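Local coordinates for fibronectin type III domain-containing protein (Simiduia agarivorans, PDB 6P2K) that probably hydrolyses the beta-glucan backbone of xyloglucan, as a GH74 glycoside hydrolase whose catalytic module is built from seven-bladed beta-propellers, at residues Leu506-Arg512 with Met526-Tyr531; Gly291-Phe297 with Phe308-Trp314. One frame throughout, in Å; residues are numbered along the deposited sequence.

Contact 1: Leu506-Arg512 with Met526-Tyr531; sequences LPKGVLR and MFSSNY
Residues 506-510 form a loop, extended except at Lys508 (phi/psi -78/-7), where it kinks, that enters strand 511-516, and Met526-Ser528 end strand 524-528. The two runs draw closest at Leu511 and Ser528, whose CA atoms lie 4.5 Å apart. Leu511 (phi/psi -81/84) is the centre of an inverse gamma turn.

The backbone hydrogen bonds are few: Ser529 N gives a good one to Val510 O (2.8 Å, 163°), and Arg512 N a weak one to Phe527 O (3.3 Å, 131°). Leu511 CA also approaches Phe527 O at 3.2 Å as a CA-H...O contact. Gly509 CA makes another to Ser529 O (3.6 Å), passing so close that a CB would clash with that oxygen. Among side chains, Ser528 in the t rotamer donates from OG to Gly509 O (2.7 Å).

This is the entrance to the first hairpin of a four-stranded antiparallel propeller blade, where strand 511-516 lies at the sheet's edge. Arg512 directly precedes the zinc ligand Asp513; its guanidinium turns away to Trp616, making a cation-pi contact with the ring and a hydrogen bond to the carbonyl.

CH-pi and apolar contacts complete the interface. Pro507 CB sits over the face of the Tyr531 ring (chi1 m), 3.7 Å from its centroid and 19° off the normal. Leu511 CD1 reaches Met526 CB at 4.2 Å, and Leu506 CD2 reaches Met526 SD at 4.1 Å.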
loop_
_atom_site.group_PDB
_atom_site.type_symbol
_atom_site.label_atom_id
_atom_site.label_comp_id
_atom_site.label_asym_id
_atom_site.label_seq_id
_atom_site.Cartn_x
_atom_site.Cartn_y
_atom_site.Cartn_z
ATOM N N LEU B 506 -20.213 -23.465 -13.457
ATOM C CA LEU B 506 -20.846 -24.292 -12.437
ATOM C C LEU B 506 -22.340 -23.995 -12.403
ATOM O O LEU B 506 -22.723 -22.840 -12.197
ATOM C CB LEU B 506 -20.220 -24.036 -11.072
ATOM C CG LEU B 506 -20.725 -24.890 -9.903
ATOM C CD1 LEU B 506 -20.311 -26.344 -10.069
ATOM C CD2 LEU B 506 -20.219 -24.333 -8.575
ATOM N N PRO B 507 -23.205 -24.988 -12.604
ATOM C CA PRO B 507 -24.646 -24.717 -12.701
ATOM C C PRO B 507 -25.254 -24.332 -11.358
ATOM O O PRO B 507 -24.623 -24.392 -10.302
ATOM C CB PRO B 507 -25.220 -26.039 -13.219
ATOM C CG PRO B 507 -24.243 -27.065 -12.767
ATOM C CD PRO B 507 -22.892 -26.409 -12.813
ATOM N N LYS B 508 -26.529 -23.940 -11.423
ATOM C CA LYS B 508 -27.208 -23.296 -10.305
ATOM C C LYS B 508 -27.654 -24.263 -9.214
ATOM O O LYS B 508 -28.135 -23.803 -8.172
ATOM C CB LYS B 508 -28.428 -22.519 -10.814
ATOM C CG LYS B 508 -29.648 -23.396 -11.070
ATOM C CD LYS B 508 -30.538 -22.845 -12.177
ATOM C CE LYS B 508 -31.067 -21.459 -11.842
ATOM N NZ LYS B 508 -31.902 -20.893 -12.943
ATOM N N GLY B 509 -27.524 -25.571 -9.412
ATOM C CA GLY B 509 -27.979 -26.512 -8.399
ATOM C C GLY B 509 -27.156 -26.396 -7.125
ATOM O O GLY B 509 -25.938 -26.216 -7.161
ATOM N N VAL B 510 -27.847 -26.493 -5.981
ATOM C CA VAL B 510 -27.198 -26.380 -4.679
ATOM C C VAL B 510 -26.068 -27.392 -4.575
ATOM O O VAL B 510 -26.244 -28.575 -4.883
ATOM C CB VAL B 510 -28.229 -26.575 -3.552
ATOM C CG1 VAL B 510 -27.532 -26.733 -2.204
ATOM C CG2 VAL B 510 -29.206 -25.406 -3.509
ATOM N N LEU B 511 -24.891 -26.922 -4.159
ATOM C CA LEU B 511 -23.745 -27.800 -3.920
ATOM C C LEU B 511 -23.932 -28.433 -2.545
ATOM O O LEU B 511 -23.396 -27.975 -1.532
ATOM C CB LEU B 511 -22.433 -27.028 -4.006
ATOM C CG LEU B 511 -22.260 -26.026 -5.147
ATOM C CD1 LEU B 511 -20.911 -25.317 -5.050
ATOM C CD2 LEU B 511 -22.414 -26.714 -6.491
ATOM N N ARG B 512 -24.714 -29.519 -2.511
ATOM C CA ARG B 512 -25.123 -30.071 -1.222
ATOM C C ARG B 512 -23.932 -30.560 -0.407
ATOM O O ARG B 512 -23.980 -30.538 0.827
ATOM C CB ARG B 512 -26.144 -31.190 -1.408
ATOM C CG ARG B 512 -26.864 -31.508 -0.116
ATOM C CD ARG B 512 -28.031 -32.452 -0.291
ATOM N NE ARG B 512 -28.626 -32.756 1.007
ATOM C CZ ARG B 512 -29.187 -33.919 1.323
ATOM N NH1 ARG B 512 -29.237 -34.898 0.429
ATOM N NH2 ARG B 512 -29.695 -34.102 2.539
ATOM N N MET B 526 -17.332 -30.938 -5.800
ATOM C CA MET B 526 -18.649 -30.449 -5.416
ATOM C C MET B 526 -19.698 -31.086 -6.321
ATOM O O MET B 526 -19.443 -31.335 -7.501
ATOM C CB MET B 526 -18.726 -28.919 -5.499
ATOM C CG MET B 526 -18.497 -28.360 -6.902
ATOM S SD MET B 526 -17.434 -26.897 -6.923
ATOM C CE MET B 526 -15.850 -27.613 -6.470
ATOM N N PHE B 527 -20.876 -31.354 -5.758
ATOM C CA PHE B 527 -21.982 -31.940 -6.511
ATOM C C PHE B 527 -23.129 -30.939 -6.546
ATOM O O PHE B 527 -23.712 -30.619 -5.506
ATOM C CB PHE B 527 -22.437 -33.271 -5.911
ATOM C CG PHE B 527 -23.151 -34.168 -6.894
ATOM C CD1 PHE B 527 -24.398 -33.821 -7.400
ATOM C CD2 PHE B 527 -22.567 -35.347 -7.327
ATOM C CE1 PHE B 527 -25.050 -34.640 -8.317
ATOM C CE2 PHE B 527 -23.208 -36.173 -8.234
ATOM C CZ PHE B 527 -24.453 -35.818 -8.734
ATOM N N SER B 528 -23.448 -30.457 -7.742
ATOM C CA SER B 528 -24.546 -29.524 -7.959
ATOM C C SER B 528 -25.830 -30.328 -8.128
ATOM O O SER B 528 -25.971 -31.084 -9.093
ATOM C CB SER B 528 -24.271 -28.652 -9.182
ATOM O OG SER B 528 -25.248 -27.638 -9.315
ATOM N N SER B 529 -26.759 -30.164 -7.188
ATOM C CA SER B 529 -27.964 -30.986 -7.144
ATOM C C SER B 529 -28.718 -30.937 -8.465
ATOM O O SER B 529 -29.046 -29.859 -8.973
ATOM C CB SER B 529 -28.871 -30.525 -6.001
ATOM O OG SER B 529 -28.304 -30.860 -4.747
ATOM N N ASN B 530 -28.969 -32.126 -9.020
ATOM C CA ASN B 530 -29.685 -32.347 -10.274
ATOM C C ASN B 530 -28.898 -31.904 -11.498
ATOM O O ASN B 530 -29.470 -31.775 -12.586
ATOM C CB ASN B 530 -31.065 -31.677 -10.263
ATOM C CG ASN B 530 -31.971 -32.247 -9.193
ATOM O OD1 ASN B 530 -32.527 -31.515 -8.373
ATOM N ND2 ASN B 530 -32.113 -33.568 -9.185
ATOM N N TYR B 531 -27.593 -31.688 -11.359
ATOM C CA TYR B 531 -26.744 -31.382 -12.506
ATOM C C TYR B 531 -25.571 -32.339 -12.637
ATOM O O TYR B 531 -25.381 -32.930 -13.706
ATOM C CB TYR B 531 -26.244 -29.932 -12.423
ATOM C CG TYR B 531 -27.329 -28.919 -12.698
ATOM C CD1 TYR B 531 -27.619 -28.519 -13.995
ATOM C CD2 TYR B 531 -28.074 -28.373 -11.662
ATOM C CE1 TYR B 531 -28.617 -27.595 -14.255
ATOM C CE2 TYR B 531 -29.078 -27.451 -11.911
ATOM C CZ TYR B 531 -29.345 -27.065 -13.208
ATOM O OH TYR B 531 -30.342 -26.146 -13.454
#

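Contact 2: Gly291-Phe297 with Phe308-Trp314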
loop_
_atom_site.group_PDB
_atom_site.type_symbol
_atom_site.label_atom_id
_atom_site.label_comp_id
_atom_site.label_asym_id
_atom_site.label_seq_id
_atom_site.Cartn_x
_atom_site.Cartn_y
_atom_site.Cartn_z
ATOM N N GLY B 291 -40.441 -3.976 15.980
ATOM C CA GLY B 291 -40.170 -3.676 17.371
ATOM C C GLY B 291 -41.310 -4.100 18.278
ATOM O O GLY B 291 -41.898 -5.167 18.082
ATOM N N LEU B 292 -41.649 -3.265 19.258
ATOM C CA LEU B 292 -42.637 -3.632 20.263
ATOM C C LEU B 292 -43.397 -2.388 20.707
ATOM O O LEU B 292 -42.797 -1.335 20.938
ATOM C CB LEU B 292 -41.962 -4.313 21.458
ATOM C CG LEU B 292 -42.808 -4.772 22.645
ATOM C CD1 LEU B 292 -43.869 -5.768 22.202
ATOM C CD2 LEU B 292 -41.905 -5.388 23.705
ATOM N N TYR B 293 -44.716 -2.520 20.824
ATOM C CA TYR B 293 -45.592 -1.416 21.191
ATOM C C TYR B 293 -46.007 -1.508 22.653
ATOM O O TYR B 293 -46.262 -2.599 23.173
ATOM C CB TYR B 293 -46.860 -1.402 20.333
ATOM C CG TYR B 293 -46.707 -0.865 18.929
ATOM C CD1 TYR B 293 -46.610 0.502 18.689
ATOM C CD2 TYR B 293 -46.707 -1.724 17.839
ATOM C CE1 TYR B 293 -46.493 0.992 17.401
ATOM C CE2 TYR B 293 -46.590 -1.245 16.553
ATOM C CZ TYR B 293 -46.484 0.111 16.338
ATOM O OH TYR B 293 -46.369 0.585 15.053
ATOM N N GLU B 294 -46.094 -0.353 23.306
ATOM C CA GLU B 294 -46.814 -0.212 24.563
ATOM C C GLU B 294 -47.904 0.833 24.375
ATOM O O GLU B 294 -47.630 1.949 23.921
ATOM C CB GLU B 294 -45.889 0.183 25.717
ATOM C CG GLU B 294 -46.634 0.351 27.043
ATOM C CD GLU B 294 -45.705 0.482 28.235
ATOM O OE1 GLU B 294 -44.803 1.345 28.202
ATOM O OE2 GLU B 294 -45.879 -0.284 29.207
ATOM N N GLY B 295 -49.135 0.467 24.707
ATOM C CA GLY B 295 -50.274 1.354 24.577
ATOM C C GLY B 295 -50.776 1.801 25.936
ATOM O O GLY B 295 -50.736 1.043 26.907
ATOM N N THR B 296 -51.246 3.044 26.000
ATOM C CA THR B 296 -51.810 3.614 27.213
ATOM C C THR B 296 -53.284 3.902 26.975
ATOM O O THR B 296 -53.636 4.584 26.009
ATOM C CB THR B 296 -51.074 4.894 27.621
ATOM O OG1 THR B 296 -49.668 4.631 27.691
ATOM C CG2 THR B 296 -51.560 5.383 28.978
ATOM N N PHE B 297 -54.141 3.374 27.844
ATOM C CA PHE B 297 -55.585 3.528 27.725
ATOM C C PHE B 297 -56.114 4.172 28.996
ATOM O O PHE B 297 -56.023 3.583 30.079
ATOM C CB PHE B 297 -56.269 2.181 27.476
ATOM C CG PHE B 297 -55.919 1.560 26.153
ATOM C CD1 PHE B 297 -54.695 0.935 25.968
ATOM C CD2 PHE B 297 -56.811 1.597 25.097
ATOM C CE1 PHE B 297 -54.365 0.366 24.755
ATOM C CE2 PHE B 297 -56.488 1.027 23.880
ATOM C CZ PHE B 297 -55.261 0.409 23.710
ATOM N N PHE B 308 -56.463 7.169 24.069
ATOM C CA PHE B 308 -55.477 6.099 24.042
ATOM C C PHE B 308 -54.416 6.439 23.008
ATOM O O PHE B 308 -54.679 7.163 22.044
ATOM C CB PHE B 308 -56.114 4.737 23.737
ATOM C CG PHE B 308 -56.468 4.533 22.287
ATOM C CD1 PHE B 308 -57.713 4.902 21.806
ATOM C CD2 PHE B 308 -55.560 3.958 21.407
ATOM C CE1 PHE B 308 -58.043 4.713 20.475
ATOM C CE2 PHE B 308 -55.884 3.772 20.077
ATOM C CZ PHE B 308 -57.127 4.148 19.611
ATOM N N TYR B 309 -53.215 5.902 23.218
ATOM C CA TYR B 309 -52.133 6.070 22.261
ATOM C C TYR B 309 -51.199 4.871 22.337
ATOM O O TYR B 309 -51.090 4.212 23.375
ATOM C CB TYR B 309 -51.352 7.372 22.495
ATOM C CG TYR B 309 -50.740 7.524 23.873
ATOM C CD1 TYR B 309 -51.507 7.943 24.953
ATOM C CD2 TYR B 309 -49.389 7.273 24.087
ATOM C CE1 TYR B 309 -50.949 8.095 26.212
ATOM C CE2 TYR B 309 -48.823 7.420 25.342
ATOM C CZ TYR B 309 -49.607 7.831 26.400
ATOM O OH TYR B 309 -49.047 7.979 27.650
ATOM N N TRP B 310 -50.540 4.590 21.216
ATOM C CA TRP B 310 -49.549 3.529 21.119
ATOM C C TRP B 310 -48.169 4.142 20.940
ATOM O O TRP B 310 -48.004 5.125 20.212
ATOM C CB TRP B 310 -49.851 2.589 19.950
ATOM C CG TRP B 310 -51.084 1.761 20.131
ATOM C CD1 TRP B 310 -52.322 2.015 19.620
ATOM C CD2 TRP B 310 -51.195 0.534 20.863
ATOM N NE1 TRP B 310 -53.200 1.027 19.994
ATOM C CE2 TRP B 310 -52.532 0.105 20.757
ATOM C CE3 TRP B 310 -50.295 -0.243 21.596
ATOM C CZ2 TRP B 310 -52.991 -1.066 21.359
ATOM C CZ3 TRP B 310 -50.753 -1.403 22.196
ATOM C CH2 TRP B 310 -52.087 -1.803 22.074
ATOM N N GLU B 311 -47.179 3.557 21.604
ATOM C CA GLU B 311 -45.807 4.036 21.545
ATOM C C GLU B 311 -44.878 2.855 21.326
ATOM O O GLU B 311 -45.051 1.798 21.941
ATOM C CB GLU B 311 -45.429 4.777 22.831
ATOM C CG GLU B 311 -43.948 5.052 22.995
ATOM C CD GLU B 311 -43.624 5.653 24.349
ATOM O OE1 GLU B 311 -42.488 6.141 24.533
ATOM O OE2 GLU B 311 -44.508 5.636 25.231
ATOM N N LYS B 312 -43.903 3.027 20.438
ATOM C CA LYS B 312 -42.892 2.000 20.219
ATOM C C LYS B 312 -41.851 2.109 21.323
ATOM O O LYS B 312 -41.119 3.100 21.400
ATOM C CB LYS B 312 -42.255 2.151 18.841
ATOM C CG LYS B 312 -43.021 1.449 17.734
ATOM C CD LYS B 312 -42.128 1.133 16.549
ATOM C CE LYS B 312 -42.961 0.805 15.319
ATOM N NZ LYS B 312 -42.109 0.445 14.149
ATOM N N ILE B 313 -41.793 1.099 22.195
ATOM C CA ILE B 313 -40.773 1.070 23.240
ATOM C C ILE B 313 -39.526 0.323 22.797
ATOM O O ILE B 313 -38.525 0.310 23.531
ATOM C CB ILE B 313 -41.341 0.454 24.533
ATOM C CG1 ILE B 313 -41.800 -0.984 24.287
ATOM C CG2 ILE B 313 -42.497 1.296 25.050
ATOM C CD1 ILE B 313 -42.017 -1.772 25.561
ATOM N N TRP B 314 -39.555 -0.288 21.614
ATOM C CA TRP B 314 -38.426 -0.988 21.018
ATOM C C TRP B 314 -38.571 -0.833 19.513
ATOM O O TRP B 314 -39.680 -0.954 18.986
ATOM C CB TRP B 314 -38.420 -2.465 21.424
ATOM C CG TRP B 314 -37.089 -3.153 21.326
ATOM C CD1 TRP B 314 -35.861 -2.573 21.162
ATOM C CD2 TRP B 314 -36.862 -4.565 21.391
ATOM N NE1 TRP B 314 -34.884 -3.544 21.117
ATOM C CE2 TRP B 314 -35.475 -4.774 21.258
ATOM C CE3 TRP B 314 -37.700 -5.675 21.545
ATOM C CZ2 TRP B 314 -34.910 -6.046 21.279
ATOM C CZ3 TRP B 314 -37.135 -6.937 21.565
ATOM C CH2 TRP B 314 -35.754 -7.111 21.435
HETATM O O HOH W 1 -45.747 3.892 27.584
#
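Gly291, with phi/psi 88/-139, brings CA to 3.2 Å from Trp314 O; a side chain here would strike that oxygen. Leu292 lies opposite both Ile313 and Trp314, a classic beta bulge: Leu292 N donates to Trp314 O (3.0 Å), while Leu292 O accepts from Ile313 N (2.9 Å) and weakly from Trp314 N (3.5 Å). Past this one-residue shift, Tyr293 is a non-hydrogen-bonded partner of Lys312 and packs its CB 3.8 Å from Trp310 CE3. Glu294 pairs with Glu311 (Glu294 N to Glu311 O 2.8 Å, Glu311 N to Glu294 O 2.9 Å); its carboxylate meets Arg347, Tyr338 and Tyr369. Gly295 leaves room for the indole, its CA 3.4 Å from Trp310 CE3. Thr296 N donates to Tyr309 O (2.9 Å), and Thr296 CB lies 3.8 Å from the Tyr309 ring centroid, over its face. Phe297 closes an aromatic cluster, its edge toward the face of Trp310 (planes 84°) and its ring slid along that of Phe308 (planes 6°).

These are the last two strands of a four-stranded propeller blade. Strand 278-285 bonds to the other side of 292-297, Tyr236 of the third subunit meets Tyr309, and Leu292 and Trp314 pack on Ser351 and Trp371 of the next blade.

How the contacts relate
From the N terminus the chain reaches contact 2 first. There 291-297 and 308-314 meet across ten intervening residues, mostly the hairpin's own strands with a turn between, finishing the sheet that starts with strand 265-270 at its outermost strand. The chain then builds the sheet 336-373 and, further on, more four-stranded sheets, consistent with the tandem seven-bladed propellers of GH74 enzymes. Contact 1, with thirteen intervening residues, six of them strand, lies between the first two strands of its blade, whereas contact 2 joins the last two of another. The loops follow in series, neither nesting nor crossing, with centres 48 Å apart and nearest atoms about 31 Å apart.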